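PDB 6WPU: flavin-containing monooxygenase from Allium sativum, which probably uses FAD to oxygenate the sulfur of S-allyl-L-cysteine, forming a sulfoxide in the pathway to garlic flavour compounds. Local coordinates for residues G181-P186 / T294-N299. Numbering follows the deposited sequence.
Sequences GHYTEP and TGYVYN. With FAD (flavin-adenine dinucleotide), chain B.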
ATOM      1  N   GLY A 181      -1.283  -1.385   7.382  1.00 27.94           N
ATOM      2  CA  GLY A 181      -1.497  -0.801   6.067  1.00 33.08           C
ATOM      3  C   GLY A 181      -1.543   0.720   6.082  1.00 33.86           C
ATOM      4  O   GLY A 181      -1.623   1.347   7.146  1.00 33.01           O
ATOM      5  N   HIS A 182      -1.462   1.333   4.896  1.00 27.60           N
ATOM      6  CA  HIS A 182      -1.527   2.785   4.768  1.00 31.30           C
ATOM      7  C   HIS A 182      -2.319   3.203   3.534  1.00 30.15           C
ATOM      8  O   HIS A 182      -2.014   4.233   2.918  1.00 31.78           O
ATOM      9  CB  HIS A 182      -0.120   3.412   4.723  1.00 27.33           C
ATOM     10  CG  HIS A 182       0.754   2.886   3.618  1.00 32.83           C
ATOM     11  ND1 HIS A 182       1.728   1.932   3.825  1.00 35.23           N
ATOM     12  CD2 HIS A 182       0.826   3.213   2.303  1.00 31.27           C
ATOM     13  CE1 HIS A 182       2.354   1.683   2.686  1.00 34.03           C
ATOM     14  NE2 HIS A 182       1.818   2.441   1.743  1.00 37.63           N
ATOM     15  N   TYR A 183      -3.356   2.454   3.175  1.00 32.52           N
ATOM     16  CA  TYR A 183      -4.180   2.807   2.019  1.00 38.43           C
ATOM     17  C   TYR A 183      -5.656   2.884   2.397  1.00 33.59           C
ATOM     18  O   TYR A 183      -6.537   2.410   1.673  1.00 31.67           O
ATOM     19  CB  TYR A 183      -3.928   1.826   0.877  1.00 47.26           C
ATOM     20  CG  TYR A 183      -2.583   2.066   0.202  1.00 47.14           C
ATOM     21  CD1 TYR A 183      -2.287   3.317  -0.391  1.00 44.28           C
ATOM     22  CD2 TYR A 183      -1.604   1.073   0.166  1.00 37.07           C
ATOM     23  CE1 TYR A 183      -1.050   3.563  -1.014  1.00 44.79           C
ATOM     24  CE2 TYR A 183      -0.366   1.296  -0.448  1.00 46.42           C
ATOM     25  CZ  TYR A 183      -0.094   2.545  -1.040  1.00 55.49           C
ATOM     26  OH  TYR A 183       1.137   2.765  -1.648  1.00 59.77           O
ATOM     27  N   THR A 184      -5.949   3.523   3.522  1.00 31.02           N
ATOM     28  CA  THR A 184      -7.320   3.633   4.012  1.00 30.64           C
ATOM     29  C   THR A 184      -7.707   5.055   4.399  1.00 31.62           C
ATOM     30  O   THR A 184      -8.831   5.472   4.122  1.00 33.57           O
ATOM     31  CB  THR A 184      -7.511   2.682   5.215  1.00 34.32           C
ATOM     32  OG1 THR A 184      -7.345   1.340   4.759  1.00 34.16           O
ATOM     33  CG2 THR A 184      -8.906   2.821   5.812  1.00 31.73           C
ATOM     34  N   GLU A 185      -6.813   5.805   5.040  1.00 34.07           N
ATOM     35  CA  GLU A 185      -7.103   7.176   5.420  1.00 30.75           C
ATOM     36  C   GLU A 185      -6.703   8.109   4.280  1.00 34.42           C
ATOM     37  O   GLU A 185      -5.511   8.188   3.949  1.00 33.70           O
ATOM     38  CB  GLU A 185      -6.367   7.540   6.697  1.00 31.05           C
ATOM     39  CG  GLU A 185      -6.691   8.928   7.246  1.00 37.76           C
ATOM     40  CD  GLU A 185      -8.094   9.028   7.858  1.00 41.89           C
ATOM     41  OE1 GLU A 185      -8.778   7.996   7.991  1.00 51.78           O
ATOM     42  OE2 GLU A 185      -8.513  10.150   8.207  1.00 52.56           O
ATOM     43  N   PRO A 186      -7.645   8.834   3.669  1.00 35.33           N
ATOM     44  CA  PRO A 186      -7.348   9.588   2.439  1.00 30.90           C
ATOM     45  C   PRO A 186      -6.588  10.881   2.671  1.00 33.33           C
ATOM     46  O   PRO A 186      -6.689  11.522   3.720  1.00 36.46           O
ATOM     47  CB  PRO A 186      -8.746   9.908   1.886  1.00 32.12           C
ATOM     48  CG  PRO A 186      -9.559  10.075   3.107  1.00 36.49           C
ATOM     49  CD  PRO A 186      -9.063   8.945   4.036  1.00 33.16           C
ATOM     50  N   THR A 294      -5.995  11.087  -5.007  1.00 33.93           N
ATOM     51  CA  THR A 294      -4.807  11.727  -4.465  1.00 36.64           C
ATOM     52  C   THR A 294      -4.137  10.906  -3.362  1.00 40.97           C
ATOM     53  O   THR A 294      -3.250  11.421  -2.678  1.00 43.05           O
ATOM     54  CB  THR A 294      -5.189  13.112  -3.945  1.00 36.86           C
ATOM     55  OG1 THR A 294      -6.494  13.033  -3.344  1.00 32.98           O
ATOM     56  CG2 THR A 294      -5.242  14.126  -5.097  1.00 40.78           C
ATOM     57  N   GLY A 295      -4.539   9.660  -3.169  1.00 35.09           N
ATOM     58  CA  GLY A 295      -3.819   8.770  -2.273  1.00 36.88           C
ATOM     59  C   GLY A 295      -4.232   8.889  -0.815  1.00 42.03           C
ATOM     60  O   GLY A 295      -5.335   9.331  -0.462  1.00 34.44           O
ATOM     61  N   TYR A 296      -3.302   8.483   0.050  1.00 36.86           N
ATOM     62  CA  TYR A 296      -3.618   8.196   1.438  1.00 35.20           C
ATOM     63  C   TYR A 296      -2.532   8.741   2.352  1.00 37.58           C
ATOM     64  O   TYR A 296      -1.478   9.204   1.907  1.00 35.66           O
ATOM     65  CB  TYR A 296      -3.800   6.689   1.647  1.00 34.77           C
ATOM     66  CG  TYR A 296      -4.941   6.168   0.819  1.00 37.14           C
ATOM     67  CD1 TYR A 296      -6.230   6.111   1.345  1.00 33.69           C
ATOM     68  CD2 TYR A 296      -4.739   5.757  -0.499  1.00 37.39           C
ATOM     69  CE1 TYR A 296      -7.294   5.660   0.586  1.00 34.76           C
ATOM     70  CE2 TYR A 296      -5.799   5.307  -1.273  1.00 40.46           C
ATOM     71  CZ  TYR A 296      -7.072   5.263  -0.727  1.00 39.39           C
ATOM     72  OH  TYR A 296      -8.132   4.829  -1.499  1.00 42.04           O
ATOM     73  N   VAL A 297      -2.815   8.693   3.655  1.00 34.43           N
ATOM     74  CA  VAL A 297      -1.855   9.075   4.678  1.00 31.67           C
ATOM     75  C   VAL A 297      -1.693   7.898   5.638  1.00 35.37           C
ATOM     76  O   VAL A 297      -2.538   6.999   5.719  1.00 32.96           O
ATOM     77  CB  VAL A 297      -2.265  10.350   5.442  1.00 34.25           C
ATOM     78  CG1 VAL A 297      -2.442  11.527   4.480  1.00 36.95           C
ATOM     79  CG2 VAL A 297      -3.534  10.110   6.218  1.00 34.35           C
ATOM     80  N   TYR A 298      -0.562   7.896   6.336  1.00 33.60           N
ATOM     81  CA  TYR A 298      -0.340   6.957   7.425  1.00 31.83           C
ATOM     82  C   TYR A 298      -1.257   7.312   8.579  1.00 37.02           C
ATOM     83  O   TYR A 298      -1.553   8.481   8.815  1.00 38.03           O
ATOM     84  CB  TYR A 298       1.120   7.012   7.879  1.00 28.83           C
ATOM     85  CG  TYR A 298       2.077   6.609   6.781  1.00 32.43           C
ATOM     86  CD1 TYR A 298       2.711   7.570   6.002  1.00 28.60           C
ATOM     87  CD2 TYR A 298       2.323   5.259   6.504  1.00 30.06           C
ATOM     88  CE1 TYR A 298       3.588   7.210   4.985  1.00 29.68           C
ATOM     89  CE2 TYR A 298       3.192   4.885   5.493  1.00 28.17           C
ATOM     90  CZ  TYR A 298       3.818   5.874   4.725  1.00 32.88           C
ATOM     91  OH  TYR A 298       4.692   5.542   3.703  1.00 32.47           O
ATOM     92  N   ASN A 299      -1.709   6.296   9.307  1.00 36.54           N
ATOM     93  CA  ASN A 299      -2.672   6.537  10.380  1.00 39.95           C
ATOM     94  C   ASN A 299      -2.567   5.392  11.382  1.00 35.72           C
ATOM     95  O   ASN A 299      -2.935   4.264  11.044  1.00 34.83           O
ATOM     96  CB  ASN A 299      -4.079   6.645   9.789  1.00 30.39           C
ATOM     97  CG  ASN A 299      -5.114   7.051  10.806  1.00 35.12           C
ATOM     98  OD1 ASN A 299      -4.878   7.926  11.624  1.00 41.66           O
ATOM     99  ND2 ASN A 299      -6.267   6.400  10.770  1.00 37.84           N
TER
HETATM  100  PA  FAD B 501      -3.445  -3.938   4.138  1.00 31.96           P
HETATM  101  O1A FAD B 501      -3.797  -4.785   2.914  1.00 27.94           O
HETATM  102  O2A FAD B 501      -4.096  -2.668   4.369  1.00 25.37           O
HETATM  103  O5B FAD B 501      -3.739  -4.654   5.439  1.00 34.12           O
HETATM  104  C5B FAD B 501      -3.735  -4.112   6.755  1.00 31.17           C
HETATM  105  C4B FAD B 501      -4.596  -4.975   7.704  1.00 31.74           C
HETATM  106  O4B FAD B 501      -4.547  -4.569   9.044  1.00 30.96           O
HETATM  107  C3B FAD B 501      -6.047  -5.012   7.305  1.00 34.37           C
HETATM  108  O3B FAD B 501      -6.503  -6.322   7.211  1.00 34.74           O
HETATM  109  C2B FAD B 501      -6.757  -4.302   8.403  1.00 35.74           C
HETATM  110  O2B FAD B 501      -8.039  -4.770   8.622  1.00 32.34           O
HETATM  111  C1B FAD B 501      -5.849  -4.591   9.563  1.00 31.34           C
HETATM  112  N9A FAD B 501      -5.919  -3.611  10.623  1.00 32.86           N
HETATM  113  C8A FAD B 501      -5.845  -2.233  10.458  1.00 35.37           C
HETATM  114  N7A FAD B 501      -5.946  -1.629  11.648  1.00 33.29           N
HETATM  115  C5A FAD B 501      -6.116  -2.591  12.647  1.00 35.91           C
HETATM  116  C6A FAD B 501      -6.283  -2.549  14.030  1.00 30.52           C
HETATM  117  N6A FAD B 501      -6.301  -1.296  14.747  1.00 29.53           N
HETATM  118  N1A FAD B 501      -6.402  -3.697  14.721  1.00 33.72           N
HETATM  119  C2A FAD B 501      -6.397  -4.905  14.101  1.00 30.90           C
HETATM  120  N3A FAD B 501      -6.243  -4.998  12.759  1.00 29.23           N
HETATM  121  C4A FAD B 501      -6.102  -3.869  12.011  1.00 31.42           C
HETATM  122  N1  FAD B 501       0.452  -4.278  -4.685  1.00 31.60           N
HETATM  123  C2  FAD B 501       0.811  -5.303  -5.630  1.00 35.09           C
HETATM  124  O2  FAD B 501       1.792  -6.185  -5.336  1.00 44.49           O
HETATM  125  N3  FAD B 501       0.239  -5.335  -6.881  1.00 42.76           N
HETATM  126  C4  FAD B 501      -0.749  -4.435  -7.219  1.00 35.31           C
HETATM  127  O4  FAD B 501      -1.342  -4.451  -8.438  1.00 40.92           O
HETATM  128  C4X FAD B 501      -1.316  -3.523  -6.206  1.00 39.36           C
HETATM  129  N5  FAD B 501      -2.464  -2.792  -6.483  1.00 37.80           N
HETATM  130  C5X FAD B 501      -3.002  -1.972  -5.497  1.00 38.63           C
HETATM  131  C6  FAD B 501      -4.154  -1.224  -5.781  1.00 35.07           C
HETATM  132  C7  FAD B 501      -4.697  -0.416  -4.788  1.00 38.98           C
HETATM  133  C7M FAD B 501      -5.927   0.391  -5.108  1.00 35.51           C
HETATM  134  C8  FAD B 501      -4.105  -0.341  -3.529  1.00 40.64           C
HETATM  135  C8M FAD B 501      -4.660   0.528  -2.447  1.00 38.15           C
HETATM  136  C9  FAD B 501      -2.953  -1.082  -3.245  1.00 34.96           C
HETATM  137  C9A FAD B 501      -2.402  -1.896  -4.225  1.00 35.51           C
HETATM  138  N10 FAD B 501      -1.229  -2.671  -3.927  1.00 33.75           N
HETATM  139  C10 FAD B 501      -0.678  -3.499  -4.914  1.00 31.05           C
HETATM  140  C1' FAD B 501      -0.578  -2.557  -2.612  1.00 38.84           C
HETATM  141  C2' FAD B 501      -1.168  -3.280  -1.421  1.00 42.88           C
HETATM  142  O2' FAD B 501      -1.341  -2.378  -0.408  1.00 56.56           O
HETATM  143  C3' FAD B 501      -0.115  -4.277  -0.993  1.00 44.39           C
HETATM  144  O3' FAD B 501      -0.171  -5.223  -1.989  1.00 53.07           O
HETATM  145  C4' FAD B 501      -0.357  -4.963   0.347  1.00 43.47           C
HETATM  146  O4' FAD B 501      -1.659  -5.420   0.349  1.00 43.29           O
HETATM  147  C5' FAD B 501      -0.063  -4.136   1.604  1.00 39.46           C
HETATM  148  O5' FAD B 501      -0.715  -4.865   2.604  1.00 39.25           O
HETATM  149  P   FAD B 501      -0.785  -4.593   4.163  1.00 32.72           P
HETATM  150  O1P FAD B 501      -0.860  -5.936   4.985  1.00 35.17           O
HETATM  151  O2P FAD B 501       0.406  -3.595   4.448  1.00 29.17           O
HETATM  152  O3P FAD B 501      -2.012  -3.502   4.269  1.00 31.39           O
HETATM  153  O   HOH W   1      -0.755   3.575   8.521  1.00 35.57           O
HETATM  154  O   HOH W   2      -4.272   4.864   5.620  1.00 30.14           O
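Glu185 and Val297 join the segments 181-186 and 294-299 through one direct backbone hydrogen bond, Val297 N to Glu185 O at 2.8 Å. Two waters extend the pairing where the backbones stand too far apart to bond directly. One accepts from Glu185 N and donates to Val297 O, bridging the same residue pair a second time; the other accepts from Asn299 N and donates to Gly181 O. Next along, Pro186 has no amide hydrogen to give, and its CA lies 3.5 Å from Gly295 O in a CA-H...O contact.

Tyrosine and histidine rings supply a second kind of contact. Tyr296 lays one ring face against the Tyr183 backbone, with Tyr183 C over the rim of the ring, while Tyr296 CD2 meets Tyr183 CD1 at 3.5 Å, in the plane of the Tyr183 ring. The two ring planes stand almost perpendicular, at 88°. The hydroxyl of Tyr296 and the carbonyl of Tyr183 both hydrogen-bond to Ser84 OG, so Ser84 links the Tyr296 hydroxyl to the Tyr183 backbone carbonyl. His182 runs alongside Tyr298, pointing the same way, its CB 3.5 Å from Tyr298 CD2 and the planes inclined at 49°. Tyr298 OH is bonded to Ile337 O.

Among the aliphatic groups, Glu185 CG sits 3.5 Å from Val297 CG2. The Glu185 side chain has CG anti to the backbone N (chi1 -175°), then bends at chi2, and OE1 forms a salt bridge with Arg78.

FAD lies against Gly181 and Tyr183: Gly181 CA is 3.3 Å from the pyrophosphate oxygen O3P, and Tyr183 CD2 approaches the ribityl O2'. The short, weakly bonded antiparallel pairing of 185-186 with 296-297 thus joins two connecting segments, one leaving strand 175-178 of the five-stranded parallel sheet, the other following strand 289-292 of the mixed sheet, beside the dinucleotide pocket of a flavin-containing monooxygenase.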